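PDB 6IZW: gliding motility protein MglB from Myxococcus xanthus, which is a Roadblock/LC7-family protein of gliding motility that probably acts as a molecular adaptor and perhaps as a guanine-nucleotide exchange factor. Local coordinates for residues E10-T13 with K14-V18. The protein carries 1 engineered substitution. Sequence-based numbering, arbitrary orientation.
Sequences EEFT and KINAV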
loop_
_atom_site.group_PDB
_atom_site.type_symbol
_atom_site.label_atom_id
_atom_site.label_comp_id
_atom_site.label_asym_id
_atom_site.label_seq_id
_atom_site.Cartn_x
_atom_site.Cartn_y
_atom_site.Cartn_z
ATOM N N GLU B 10 0.979 -26.988 11.495
ATOM C CA GLU B 10 -0.382 -27.454 11.739
ATOM C C GLU B 10 -1.378 -26.700 10.864
ATOM O O GLU B 10 -2.057 -27.290 10.016
ATOM C CB GLU B 10 -0.725 -27.305 13.228
ATOM C CG GLU B 10 -2.195 -27.565 13.602
ATOM C CD GLU B 10 -2.654 -29.009 13.370
ATOM O OE1 GLU B 10 -3.850 -29.295 13.611
ATOM O OE2 GLU B 10 -1.834 -29.860 12.953
ATOM N N GLU B 11 -1.463 -25.382 11.037
ATOM C CA GLU B 11 -2.431 -24.593 10.286
ATOM C C GLU B 11 -1.932 -24.164 8.907
ATOM O O GLU B 11 -2.753 -23.822 8.049
ATOM C CB GLU B 11 -2.853 -23.363 11.104
ATOM C CG GLU B 11 -2.168 -22.052 10.713
ATOM C CD GLU B 11 -2.773 -20.826 11.404
ATOM O OE1 GLU B 11 -2.787 -20.770 12.654
ATOM O OE2 GLU B 11 -3.248 -19.917 10.689
ATOM N N PHE B 12 -0.624 -24.188 8.653
ATOM C CA PHE B 12 -0.151 -23.816 7.324
ATOM C C PHE B 12 -0.595 -24.834 6.291
ATOM O O PHE B 12 -1.016 -24.472 5.187
ATOM C CB PHE B 12 1.376 -23.678 7.307
ATOM C CG PHE B 12 1.928 -23.117 6.013
ATOM C CD1 PHE B 12 1.381 -21.976 5.440
ATOM C CD2 PHE B 12 3.004 -23.725 5.378
ATOM C CE1 PHE B 12 1.893 -21.461 4.254
ATOM C CE2 PHE B 12 3.522 -23.210 4.191
ATOM C CZ PHE B 12 2.964 -22.080 3.628
ATOM N N THR B 13 -0.516 -26.114 6.646
ATOM C CA THR B 13 -0.792 -27.183 5.698
ATOM C C THR B 13 -2.256 -27.184 5.268
ATOM O O THR B 13 -2.563 -27.418 4.093
ATOM C CB THR B 13 -0.402 -28.509 6.338
ATOM O OG1 THR B 13 -0.773 -28.469 7.722
ATOM C CG2 THR B 13 1.107 -28.705 6.245
ATOM N N LYS B 14 -3.171 -26.907 6.202
ATOM C CA LYS B 14 -4.587 -26.828 5.852
ATOM C C LYS B 14 -4.873 -25.625 4.962
ATOM O O LYS B 14 -5.640 -25.726 3.995
ATOM C CB LYS B 14 -5.454 -26.750 7.110
ATOM C CG LYS B 14 -4.971 -27.552 8.308
ATOM C CD LYS B 14 -5.831 -27.255 9.541
ATOM C CE LYS B 14 -5.923 -28.468 10.468
ATOM N NZ LYS B 14 -7.137 -28.449 11.336
ATOM N N ILE B 15 -4.279 -24.473 5.284
ATOM C CA ILE B 15 -4.524 -23.259 4.510
ATOM C C ILE B 15 -4.115 -23.465 3.060
ATOM O O ILE B 15 -4.854 -23.106 2.135
ATOM C CB ILE B 15 -3.794 -22.065 5.151
ATOM C CG1 ILE B 15 -4.563 -21.560 6.376
ATOM C CG2 ILE B 15 -3.632 -20.943 4.157
ATOM C CD1 ILE B 15 -3.772 -20.580 7.230
ATOM N N ASN B 16 -2.949 -24.076 2.834
ATOM C CA ASN B 16 -2.518 -24.364 1.468
ATOM C C ASN B 16 -3.498 -25.293 0.758
ATOM O O ASN B 16 -3.705 -25.179 -0.457
ATOM C CB ASN B 16 -1.116 -24.975 1.472
ATOM C CG ASN B 16 -0.139 -24.190 2.328
ATOM O OD1 ASN B 16 0.713 -24.765 3.001
ATOM N ND2 ASN B 16 -0.267 -22.869 2.315
ATOM N N ALA B 17 -4.107 -26.225 1.497
ATOM C CA ALA B 17 -5.058 -27.147 0.885
ATOM C C ALA B 17 -6.292 -26.406 0.377
ATOM O O ALA B 17 -6.763 -26.655 -0.737
ATOM C CB ALA B 17 -5.446 -28.238 1.884
ATOM N N VAL B 18 -6.827 -25.484 1.182
ATOM C CA VAL B 18 -7.967 -24.681 0.737
ATOM C C VAL B 18 -7.647 -23.973 -0.574
ATOM O O VAL B 18 -8.487 -23.898 -1.480
ATOM C CB VAL B 18 -8.376 -23.676 1.832
ATOM C CG1 VAL B 18 -9.402 -22.701 1.295
ATOM C CG2 VAL B 18 -8.912 -24.400 3.058
#
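One face of the Phe12 ring carries the carboxamide of Asn16, with OD1 of Asn16 lying 3.3 Å above the ring plane, over its centre. The amide meets the ring almost perpendicularly, the two planes 88° apart, and ND2 of Asn16 stands over the same face near the rim, 3.2 Å from CE1 of Phe12. The Phe12 torsion (chi1 -172°) sends the ring outward from the helix, and Asn16, with CG beside its own backbone N (chi1 -49°), turns its amide back over it. OD1 of Asn16 also sits 2.8 Å from Phe12 O, two acceptors unusually close, which makes the amide's orientation doubtful; a flipped amide is possible. Asn16 N donates to Phe12 O in a nearly straight helical bond, flanked by Ile15 N to Glu11 O and Ala17 N to Thr13 O.

Beside this pair, Glu11 and Ile15 run alongside each other, with OE2 of Glu11 3.6 Å from CD1 of Ile15. The Lys14 chain runs back past the Glu10 carbonyl, with CG of Lys14 3.4 Å from Glu10 O; NZ of Lys14 and OE1 of Glu10 remain 4.1 Å apart, at most a weak attraction, beyond a salt bridge. OG1 of Thr13 is hydrogen-bonded to Glu9 O, one turn earlier.

These are i to i+4 contacts on the first turns of helix 9-25, which packs beside helix 111-130 at Ile128 and Phe129, and touches Met7 of strand 5-7 and Ser42 of the outer strand 40-45.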